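Local coordinates for mitochondrial edited mRNA stability factor 1 (Trypanosoma brucei, PDB 6NL1), which probably acts as a Nudix-family hydrolase that processes the 5' ends of mitochondrial mRNAs, contributing to the stability of edited transcripts, at residues Q82-S87 with V101-T106; E134-Y139 with T173-G178; D197-R202 with E248-A253. One frame throughout, in Å; residues are numbered along the deposited sequence.

Contact 1 of 3, residues Q82-S87 with V101-T106; sequences QLEKLS and VYKWQT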
loop_
_atom_site.group_PDB
_atom_site.type_symbol
_atom_site.label_atom_id
_atom_site.label_comp_id
_atom_site.label_asym_id
_atom_site.label_seq_id
_atom_site.Cartn_x
_atom_site.Cartn_y
_atom_site.Cartn_z
ATOM N N GLN A 82 19.271 -8.815 -14.892
ATOM C CA GLN A 82 19.709 -8.954 -16.272
ATOM C C GLN A 82 18.655 -8.387 -17.222
ATOM O O GLN A 82 17.548 -8.909 -17.313
ATOM C CB GLN A 82 19.972 -10.427 -16.592
ATOM C CG GLN A 82 20.465 -10.683 -18.007
ATOM C CD GLN A 82 20.407 -12.155 -18.387
ATOM O OE1 GLN A 82 19.531 -12.892 -17.934
ATOM N NE2 GLN A 82 21.347 -12.588 -19.222
ATOM N N LEU A 83 18.992 -7.318 -17.929
ATOM C CA LEU A 83 18.049 -6.735 -18.869
ATOM C C LEU A 83 18.337 -7.222 -20.277
ATOM O O LEU A 83 19.492 -7.419 -20.652
ATOM C CB LEU A 83 18.096 -5.206 -18.822
ATOM C CG LEU A 83 17.636 -4.561 -17.515
ATOM C CD1 LEU A 83 17.621 -3.040 -17.662
ATOM C CD2 LEU A 83 16.262 -5.082 -17.118
ATOM N N GLU A 84 17.276 -7.421 -21.051
ATOM C CA GLU A 84 17.410 -7.820 -22.444
ATOM C C GLU A 84 16.808 -6.738 -23.325
ATOM O O GLU A 84 15.632 -6.384 -23.173
ATOM C CB GLU A 84 16.710 -9.161 -22.675
ATOM C CG GLU A 84 17.267 -10.279 -21.788
ATOM C CD GLU A 84 16.307 -11.446 -21.611
ATOM O OE1 GLU A 84 15.602 -11.486 -20.577
ATOM O OE2 GLU A 84 16.271 -12.330 -22.496
ATOM N N LYS A 85 17.619 -6.197 -24.231
ATOM C CA LYS A 85 17.142 -5.152 -25.122
ATOM C C LYS A 85 16.196 -5.744 -26.154
ATOM O O LYS A 85 16.441 -6.822 -26.685
ATOM C CB LYS A 85 18.300 -4.434 -25.827
ATOM C CG LYS A 85 17.855 -3.140 -26.498
ATOM C CD LYS A 85 18.939 -2.503 -27.351
ATOM C CE LYS A 85 18.443 -1.175 -27.920
ATOM N NZ LYS A 85 19.117 -0.774 -29.192
ATOM N N LEU A 86 15.106 -5.035 -26.421
ATOM C CA LEU A 86 14.166 -5.444 -27.447
ATOM C C LEU A 86 14.212 -4.447 -28.603
ATOM O O LEU A 86 14.468 -3.259 -28.404
ATOM C CB LEU A 86 12.747 -5.538 -26.873
ATOM C CG LEU A 86 12.567 -6.477 -25.680
ATOM C CD1 LEU A 86 11.143 -6.447 -25.187
ATOM C CD2 LEU A 86 12.966 -7.904 -26.042
ATOM N N SER A 87 13.966 -4.943 -29.810
ATOM C CA SER A 87 13.951 -4.116 -31.009
ATOM C C SER A 87 12.773 -3.165 -30.990
ATOM O O SER A 87 12.888 -2.021 -31.415
ATOM C CB SER A 87 13.846 -4.996 -32.258
ATOM O OG SER A 87 15.046 -5.714 -32.475
ATOM N N VAL A 101 13.422 -0.007 -25.420
ATOM C CA VAL A 101 12.665 -0.988 -24.662
ATOM C C VAL A 101 13.555 -2.112 -24.164
ATOM O O VAL A 101 14.273 -2.728 -24.935
ATOM C CB VAL A 101 11.548 -1.622 -25.513
ATOM C CG1 VAL A 101 10.563 -2.354 -24.603
ATOM C CG2 VAL A 101 10.843 -0.553 -26.339
ATOM N N TYR A 102 13.497 -2.379 -22.867
ATOM C CA TYR A 102 14.202 -3.511 -22.298
ATOM C C TYR A 102 13.251 -4.400 -21.514
ATOM O O TYR A 102 12.216 -3.955 -21.017
ATOM C CB TYR A 102 15.324 -3.047 -21.373
ATOM C CG TYR A 102 16.520 -2.448 -22.079
ATOM C CD1 TYR A 102 16.461 -1.173 -22.634
ATOM C CD2 TYR A 102 17.717 -3.145 -22.162
ATOM C CE1 TYR A 102 17.556 -0.616 -23.260
ATOM C CE2 TYR A 102 18.818 -2.600 -22.782
ATOM C CZ TYR A 102 18.733 -1.336 -23.332
ATOM O OH TYR A 102 19.831 -0.797 -23.955
ATOM N N LYS A 103 13.637 -5.658 -21.377
ATOM C CA LYS A 103 12.825 -6.654 -20.705
ATOM C C LYS A 103 13.591 -7.268 -19.540
ATOM O O LYS A 103 14.801 -7.503 -19.623
ATOM C CB LYS A 103 12.460 -7.746 -21.709
ATOM C CG LYS A 103 11.608 -8.841 -21.174
ATOM C CD LYS A 103 11.342 -9.873 -22.258
ATOM C CE LYS A 103 12.598 -10.647 -22.590
ATOM N NZ LYS A 103 12.284 -11.939 -23.254
ATOM N N TRP A 104 12.879 -7.524 -18.451
ATOM C CA TRP A 104 13.447 -8.217 -17.309
ATOM C C TRP A 104 12.529 -9.391 -16.992
ATOM O O TRP A 104 11.378 -9.183 -16.606
ATOM C CB TRP A 104 13.517 -7.276 -16.112
ATOM C CG TRP A 104 14.005 -7.919 -14.847
ATOM C CD1 TRP A 104 14.885 -8.961 -14.737
ATOM C CD2 TRP A 104 13.640 -7.560 -13.508
ATOM N NE1 TRP A 104 15.093 -9.265 -13.418
ATOM C CE2 TRP A 104 14.342 -8.421 -12.639
ATOM C CE3 TRP A 104 12.788 -6.592 -12.962
ATOM C CZ2 TRP A 104 14.222 -8.345 -11.245
ATOM C CZ3 TRP A 104 12.668 -6.516 -11.577
ATOM C CH2 TRP A 104 13.384 -7.388 -10.735
ATOM N N GLN A 105 13.037 -10.612 -17.175
ATOM C CA GLN A 105 12.274 -11.843 -16.933
ATOM C C GLN A 105 12.542 -12.338 -15.519
ATOM O O GLN A 105 13.649 -12.759 -15.207
ATOM C CB GLN A 105 12.647 -12.925 -17.956
ATOM C CG GLN A 105 11.801 -14.206 -17.844
ATOM C CD GLN A 105 10.295 -13.920 -17.843
ATOM O OE1 GLN A 105 9.542 -14.424 -16.999
ATOM N NE2 GLN A 105 9.855 -13.109 -18.789
ATOM N N THR A 106 11.532 -12.299 -14.660
ATOM C CA THR A 106 11.787 -12.520 -13.243
ATOM C C THR A 106 10.613 -13.207 -12.531
ATOM O O THR A 106 9.772 -13.845 -13.177
ATOM C CB THR A 106 12.179 -11.168 -12.556
ATOM O OG1 THR A 106 12.631 -11.395 -11.213
ATOM C CG2 THR A 106 10.998 -10.175 -12.553
HETATM O O HOH W 1 15.886 -10.828 -17.933
HETATM O O HOH W 2 17.612 -11.164 -13.943
HETATM O O HOH W 3 14.917 -0.749 -28.002
#

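Contact 2 of 3, residues E134-Y139 with T173-G178; sequences ELEPTY and TVYLFG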
loop_
_atom_site.group_PDB
_atom_site.type_symbol
_atom_site.label_atom_id
_atom_site.label_comp_id
_atom_site.label_asym_id
_atom_site.label_seq_id
_atom_site.Cartn_x
_atom_site.Cartn_y
_atom_site.Cartn_z
ATOM N N GLU A 134 6.249 -1.472 -16.950
ATOM C CA GLU A 134 5.032 -2.246 -17.154
ATOM C C GLU A 134 5.328 -3.701 -16.767
ATOM O O GLU A 134 6.411 -4.201 -17.055
ATOM C CB GLU A 134 4.616 -2.147 -18.632
ATOM C CG GLU A 134 3.139 -2.316 -18.912
ATOM C CD GLU A 134 2.307 -1.145 -18.433
ATOM O OE1 GLU A 134 2.482 -0.028 -18.959
ATOM O OE2 GLU A 134 1.474 -1.346 -17.529
ATOM N N LEU A 135 4.381 -4.363 -16.103
ATOM C CA LEU A 135 4.543 -5.761 -15.682
ATOM C C LEU A 135 3.418 -6.624 -16.223
ATOM O O LEU A 135 2.300 -6.151 -16.380
ATOM C CB LEU A 135 4.479 -5.890 -14.154
ATOM C CG LEU A 135 5.626 -5.480 -13.246
ATOM C CD1 LEU A 135 5.831 -3.984 -13.303
ATOM C CD2 LEU A 135 5.297 -5.929 -11.834
ATOM N N GLU A 136 3.698 -7.903 -16.449
ATOM C CA GLU A 136 2.648 -8.857 -16.812
ATOM C C GLU A 136 3.056 -10.245 -16.342
ATOM O O GLU A 136 4.243 -10.561 -16.284
ATOM C CB GLU A 136 2.425 -8.881 -18.336
ATOM C CG GLU A 136 3.636 -9.455 -19.102
ATOM C CD GLU A 136 3.571 -9.268 -20.619
ATOM O OE1 GLU A 136 2.699 -8.519 -21.110
ATOM O OE2 GLU A 136 4.409 -9.880 -21.327
ATOM N N PRO A 137 2.074 -11.082 -16.007
ATOM C CA PRO A 137 2.417 -12.484 -15.762
ATOM C C PRO A 137 2.887 -13.093 -17.078
ATOM O O PRO A 137 2.275 -12.886 -18.116
ATOM C CB PRO A 137 1.083 -13.105 -15.329
ATOM C CG PRO A 137 0.209 -11.930 -14.933
ATOM C CD PRO A 137 0.637 -10.821 -15.850
ATOM N N THR A 138 3.979 -13.837 -17.031
ATOM C CA THR A 138 4.510 -14.482 -18.222
ATOM C C THR A 138 3.639 -15.648 -18.706
ATOM O O THR A 138 3.563 -15.909 -19.893
ATOM C CB THR A 138 5.920 -15.000 -17.936
ATOM O OG1 THR A 138 6.659 -13.967 -17.268
ATOM C CG2 THR A 138 6.622 -15.415 -19.236
ATOM N N TYR A 139 2.990 -16.346 -17.778
ATOM C CA TYR A 139 2.146 -17.500 -18.115
ATOM C C TYR A 139 0.807 -17.385 -17.405
ATOM O O TYR A 139 0.529 -18.149 -16.478
ATOM C CB TYR A 139 2.828 -18.813 -17.702
ATOM C CG TYR A 139 4.235 -18.945 -18.241
ATOM C CD1 TYR A 139 4.462 -19.099 -19.605
ATOM C CD2 TYR A 139 5.334 -18.911 -17.395
ATOM C CE1 TYR A 139 5.744 -19.212 -20.109
ATOM C CE2 TYR A 139 6.630 -19.028 -17.893
ATOM C CZ TYR A 139 6.822 -19.175 -19.251
ATOM O OH TYR A 139 8.093 -19.281 -19.753
ATOM N N THR A 173 7.105 -10.819 -16.332
ATOM C CA THR A 173 7.938 -10.130 -17.309
ATOM C C THR A 173 7.779 -8.632 -17.092
ATOM O O THR A 173 6.661 -8.108 -17.124
ATOM C CB THR A 173 7.536 -10.481 -18.755
ATOM O OG1 THR A 173 7.516 -11.904 -18.912
ATOM C CG2 THR A 173 8.523 -9.878 -19.748
ATOM N N VAL A 174 8.896 -7.950 -16.863
ATOM C CA VAL A 174 8.895 -6.511 -16.638
ATOM C C VAL A 174 9.462 -5.801 -17.858
ATOM O O VAL A 174 10.525 -6.165 -18.348
ATOM C CB VAL A 174 9.742 -6.146 -15.401
ATOM C CG1 VAL A 174 9.798 -4.633 -15.204
ATOM C CG2 VAL A 174 9.209 -6.852 -14.160
ATOM N N TYR A 175 8.748 -4.797 -18.356
ATOM C CA TYR A 175 9.246 -3.998 -19.470
ATOM C C TYR A 175 9.624 -2.596 -19.012
ATOM O O TYR A 175 8.925 -1.992 -18.199
ATOM C CB TYR A 175 8.207 -3.889 -20.580
ATOM C CG TYR A 175 7.817 -5.200 -21.209
ATOM C CD1 TYR A 175 8.387 -5.616 -22.408
ATOM C CD2 TYR A 175 6.872 -6.019 -20.610
ATOM C CE1 TYR A 175 8.023 -6.809 -22.981
ATOM C CE2 TYR A 175 6.504 -7.206 -21.176
ATOM C CZ TYR A 175 7.077 -7.603 -22.351
ATOM O OH TYR A 175 6.693 -8.800 -22.902
ATOM N N LEU A 176 10.729 -2.083 -19.546
ATOM C CA LEU A 176 11.167 -0.726 -19.256
ATOM C C LEU A 176 11.208 0.069 -20.554
ATOM O O LEU A 176 11.786 -0.381 -21.548
ATOM C CB LEU A 176 12.556 -0.717 -18.609
ATOM C CG LEU A 176 12.895 -1.637 -17.419
ATOM C CD1 LEU A 176 14.303 -1.334 -16.939
ATOM C CD2 LEU A 176 11.929 -1.483 -16.280
ATOM N N PHE A 177 10.581 1.244 -20.537
ATOM C CA PHE A 177 10.579 2.163 -21.675
ATOM C C PHE A 177 11.207 3.484 -21.256
ATOM O O PHE A 177 10.742 4.134 -20.315
ATOM C CB PHE A 177 9.147 2.446 -22.139
ATOM C CG PHE A 177 8.351 1.218 -22.443
ATOM C CD1 PHE A 177 8.293 0.721 -23.730
ATOM C CD2 PHE A 177 7.662 0.558 -21.432
ATOM C CE1 PHE A 177 7.554 -0.416 -24.014
ATOM C CE2 PHE A 177 6.922 -0.575 -21.704
ATOM C CZ PHE A 177 6.867 -1.066 -22.999
ATOM N N GLY A 178 12.260 3.889 -21.948
ATOM C CA GLY A 178 12.874 5.169 -21.665
ATOM C C GLY A 178 14.095 5.399 -22.517
ATOM O O GLY A 178 14.306 4.682 -23.493
HETATM O O HOH W 4 5.767 -12.045 -21.235
#

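Contact 3 of 3, residues D197-R202 with E248-A253; sequences DPVYVR and ERYKEA. With SO4 (sulfate ion), chain B.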
loop_
_atom_site.group_PDB
_atom_site.type_symbol
_atom_site.label_atom_id
_atom_site.label_comp_id
_atom_site.label_asym_id
_atom_site.label_seq_id
_atom_site.Cartn_x
_atom_site.Cartn_y
_atom_site.Cartn_z
ATOM N N ASP A 197 13.617 -3.966 1.154
ATOM C CA ASP A 197 12.376 -4.710 1.282
ATOM C C ASP A 197 11.259 -3.664 1.345
ATOM O O ASP A 197 10.737 -3.376 2.421
ATOM C CB ASP A 197 12.448 -5.551 2.566
ATOM C CG ASP A 197 11.191 -6.377 2.827
ATOM O OD1 ASP A 197 10.692 -7.029 1.886
ATOM O OD2 ASP A 197 10.717 -6.386 3.993
ATOM N N PRO A 198 10.926 -3.046 0.196
ATOM C CA PRO A 198 9.879 -2.015 0.208
ATOM C C PRO A 198 8.586 -2.635 0.690
ATOM O O PRO A 198 8.241 -3.735 0.259
ATOM C CB PRO A 198 9.741 -1.617 -1.274
ATOM C CG PRO A 198 10.990 -2.092 -1.927
ATOM C CD PRO A 198 11.404 -3.324 -1.167
ATOM N N VAL A 199 7.891 -1.952 1.588
ATOM C CA VAL A 199 6.669 -2.492 2.167
ATOM C C VAL A 199 5.671 -1.372 2.409
ATOM O O VAL A 199 6.019 -0.200 2.354
ATOM C CB VAL A 199 6.958 -3.168 3.531
ATOM C CG1 VAL A 199 7.862 -4.398 3.357
ATOM C CG2 VAL A 199 7.592 -2.155 4.488
ATOM N N TYR A 200 4.427 -1.748 2.663
ATOM C CA TYR A 200 3.462 -0.832 3.245
ATOM C C TYR A 200 3.783 -0.718 4.732
ATOM O O TYR A 200 4.306 -1.656 5.342
ATOM C CB TYR A 200 2.046 -1.385 3.079
ATOM C CG TYR A 200 1.442 -1.209 1.696
ATOM C CD1 TYR A 200 0.233 -1.815 1.364
ATOM C CD2 TYR A 200 2.056 -0.409 0.738
ATOM C CE1 TYR A 200 -0.346 -1.643 0.113
ATOM C CE2 TYR A 200 1.490 -0.227 -0.524
ATOM C CZ TYR A 200 0.288 -0.844 -0.828
ATOM O OH TYR A 200 -0.280 -0.684 -2.071
ATOM N N VAL A 201 3.476 0.428 5.318
ATOM C CA VAL A 201 3.647 0.612 6.748
ATOM C C VAL A 201 2.363 1.138 7.353
ATOM O O VAL A 201 1.624 1.894 6.713
ATOM C CB VAL A 201 4.807 1.595 7.089
ATOM C CG1 VAL A 201 6.131 0.991 6.677
ATOM C CG2 VAL A 201 4.582 2.990 6.434
ATOM N N ARG A 202 2.093 0.718 8.582
ATOM C CA ARG A 202 0.949 1.217 9.321
ATOM C C ARG A 202 1.462 1.615 10.702
ATOM O O ARG A 202 2.105 0.826 11.386
ATOM C CB ARG A 202 -0.149 0.154 9.422
ATOM C CG ARG A 202 -0.799 -0.232 8.097
ATOM C CD ARG A 202 -1.535 0.961 7.447
ATOM N NE ARG A 202 -2.190 0.551 6.202
ATOM C CZ ARG A 202 -1.646 0.657 4.990
ATOM N NH1 ARG A 202 -0.425 1.162 4.836
ATOM N NH2 ARG A 202 -2.323 0.260 3.923
ATOM N N GLU A 248 14.304 4.513 2.118
ATOM C CA GLU A 248 13.720 4.931 3.386
ATOM C C GLU A 248 13.613 3.757 4.369
ATOM O O GLU A 248 13.225 2.651 3.996
ATOM C CB GLU A 248 12.352 5.564 3.145
ATOM C CG GLU A 248 11.796 6.335 4.322
ATOM C CD GLU A 248 10.447 6.959 4.022
ATOM O OE1 GLU A 248 9.659 6.373 3.237
ATOM O OE2 GLU A 248 10.176 8.046 4.565
ATOM N N ARG A 249 13.984 3.997 5.620
ATOM C CA ARG A 249 13.830 2.991 6.672
ATOM C C ARG A 249 12.359 2.865 7.083
ATOM O O ARG A 249 11.579 3.800 6.911
ATOM C CB ARG A 249 14.697 3.349 7.881
ATOM C CG ARG A 249 16.196 3.193 7.646
ATOM C CD ARG A 249 17.028 3.599 8.868
ATOM N NE ARG A 249 16.540 2.980 10.098
ATOM C CZ ARG A 249 16.791 1.726 10.465
ATOM N NH1 ARG A 249 17.530 0.937 9.692
ATOM N NH2 ARG A 249 16.297 1.257 11.605
ATOM N N TYR A 250 11.992 1.708 7.630
ATOM C CA TYR A 250 10.600 1.397 7.987
ATOM C C TYR A 250 9.954 2.393 8.947
ATOM O O TYR A 250 8.878 2.934 8.670
ATOM C CB TYR A 250 10.508 -0.006 8.590
ATOM C CG TYR A 250 10.888 -1.098 7.630
ATOM C CD1 TYR A 250 11.492 -2.266 8.072
ATOM C CD2 TYR A 250 10.643 -0.959 6.275
ATOM C CE1 TYR A 250 11.838 -3.269 7.180
ATOM C CE2 TYR A 250 10.984 -1.946 5.387
ATOM C CZ TYR A 250 11.575 -3.096 5.834
ATOM O OH TYR A 250 11.902 -4.066 4.924
ATOM N N LYS A 251 10.604 2.627 10.078
ATOM C CA LYS A 251 10.035 3.516 11.085
ATOM C C LYS A 251 9.935 4.949 10.559
ATOM O O LYS A 251 8.929 5.632 10.754
ATOM C CB LYS A 251 10.855 3.470 12.375
ATOM C CG LYS A 251 10.181 4.198 13.529
ATOM C CD LYS A 251 11.108 4.318 14.730
ATOM C CE LYS A 251 11.118 3.047 15.554
ATOM N NZ LYS A 251 11.805 3.294 16.859
ATOM N N GLU A 252 10.988 5.388 9.880
ATOM C CA GLU A 252 11.013 6.700 9.242
ATOM C C GLU A 252 9.787 6.859 8.332
ATOM O O GLU A 252 9.123 7.894 8.339
ATOM C CB GLU A 252 12.312 6.831 8.436
ATOM C CG GLU A 252 12.537 8.149 7.736
ATOM C CD GLU A 252 13.815 8.147 6.888
ATOM O OE1 GLU A 252 14.524 7.103 6.836
ATOM O OE2 GLU A 252 14.107 9.195 6.267
ATOM N N ALA A 253 9.488 5.826 7.550
ATOM C CA ALA A 253 8.337 5.863 6.651
ATOM C C ALA A 253 7.021 5.887 7.439
ATOM O O ALA A 253 6.095 6.623 7.091
ATOM C CB ALA A 253 8.371 4.678 5.687
HETATM S S SO4 B . -4.624 -1.798 8.082
HETATM O O1 SO4 B . -4.511 -0.348 8.131
HETATM O O2 SO4 B . -4.212 -2.223 6.746
HETATM O O3 SO4 B . -3.797 -2.447 9.093
HETATM O O4 SO4 B . -6.010 -2.186 8.332
#

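Contact 1 of 3, residues Q82-S87 with V101-T106
The carbonyl oxygen of Glu-84 is gripped twice from the facing strand: it accepts the backbone N-H of Lys-103, with N and O 2.8 Å apart, and it meets Tyr-102 CA in a C-H...O contact of 3.3 Å. The reverse bond, Glu-84 N to Lys-103 O, measures 2.9 Å and completes an antiparallel hydrogen-bonded pair. A separate water bridges the two segments, donating to Gln-82 O and to Glu-84 OE1 while accepting from Gln-105 N. The Glu-84 side chain crosses that of Lys-103 at a slant, OE1 nearest to CE, and Glu-84 OE2 is 4.1 Å from Lys-103 NZ, too far for a salt bridge. Beside this pair, Leu-86 CD1 rests against Lys-103 CB and Val-101 CG1. In the non-hydrogen-bonded pair, Lys-85 carries CG anti to the backbone N (chi1 -166°), and this methylene sits over one face of the Tyr-102 ring in a CH-pi contact, 4.0 Å from CG to the ring centroid. The Tyr-102 hydroxyl itself bonds to Glu-180. Leu-83 touches Tyr-102 CD2 through CB, whereas its CD2 methyl packs 3.7 Å from Trp-104 CB; helix 180-193 covers Leu-83, Tyr-102 and Trp-104. Such pairing, with the strand directions 139° apart, is that of a short outer strand, 84-86, set at a marked twist to strand 100-107 of a four-stranded antiparallel sheet.

Contact 2 of 3, residues E134-Y139 with T173-G178
Strand 132-137, an outermost strand of a four-stranded antiparallel sheet, is held to strand 171-178 by Glu-134 and Glu-136, which pair with Tyr-175 and Thr-173. Both are hydrogen-bonded pairs: Glu-134 O takes the N-H of Tyr-175, with N and O 2.7 Å apart and the bond nearly straight (N-H...O 172°), and Thr-173 N donates to Glu-136 O at 2.9 Å. Between them, Leu-135 and Val-174 form the non-hydrogen-bonded pair, and their side chains lie side by side with Leu-135 CG 3.9 Å from Val-174 CG2. The strand axes run 160° apart, closer to straight antiparallel pairing than at the opposite border of this sheet, whose order is 84-86, 100-107, 171-178, 132-137.

The glutamate, threonine and tyrosine side chains share the other face. Glu-136 turns CG between its backbone N and carbonyl carbon (chi1 67°), which sets CG beside Thr-173 CB; the chain then extends toward Tyr-175. Its carboxylate plane is almost perpendicular to the Tyr-175 ring, and OE2 approaches the ring edge in plane, 3.0 Å from the tyrosine OH. OE2 also accepts a hydrogen bond from a water, 2.6 Å from OE2 to the water oxygen, and forms a salt bridge with Arg-92; this company probably stabilises the carboxylate's negative charge. The same water reaches Thr-173 OG1. Where the strand ends, Thr-138 OG1 comes within 2.8 Å of Thr-173 OG1, and Gln-105 of strand 100-107 spans the two hydroxyls, OE1 bonding to Thr-138 and NE2 to Thr-173. At the other end of the pairing, Glu-134 CB stands at the edge of the Phe-177 ring.

Contact 3 of 3, residues D197-R202 with E248-A253
Apolar packing carries most of the contact: Val-199 meets the Tyr-250 ring, and Val-201 meets Ala-253. One methyl of Val-199, CG2, comes up to Tyr-250 CE2 at 3.5 Å, the two side chains crossing at about a right angle. Two residues along, Val-201 CG2 stands 4.2 Å from Ala-253 CB. The other methyl, Val-201 CG1, makes van der Waals contact with the helix backbone, 3.9 Å from Tyr-250 O. The strand thereby abuts the first turn of helix 250-262, for which Arg-249 is the N-cap residue.

Polar bonding across the contact is confined to the tyrosine tip. Tyr-250 OH appears to donate to the backbone O of Asp-197, 2.8 Å away and near the ring plane, although the hydroxyl position is uncertain.

The hydrogen bonds of Arg-202 lie away from the helix. Its NH1 donates to Val-201 O at 2.9 Å, coming from above the carbonyl plane, and this bond helps set the guanidinium. Its NE makes a weak hydrogen bond, 3.1 Å long, to O1 of a sulfate ion, probably from the crystallisation liquor; Tyr-292 OH and Leu-239 N also bind this ion. Arg-202 and Tyr-292 both contact GDP in another structure of this protein. The contact packs the first turn of helix 250-262, in the Nudix family region, against the start of strand 200-207; Arg-202, next after Val-201, belongs to the GDP site.

How the contacts relate
Following the chain from the N terminus, contact 1 comes first, bringing residues 82-87 and 101-106 together across a short connection, part of it not modelled. Contact 2 then closes a longer connection, also partly unmodelled, between 134-139 and 173-178. Contact 3 closes the longest connection, which contains strands, by bringing the start of helix 250-262 to the start of strand 200-207. The three are in series, neither nested nor crossed. Contacts 1 and 2 nevertheless meet in space, because strands 100-107 and 171-178 are neighbours, and together they account for the two outer pairings of one antiparallel sheet. Contact 3 lies about 25 Å, centre to centre, from contact 2 and joins the mixed sheet of the Nudix part to its helix.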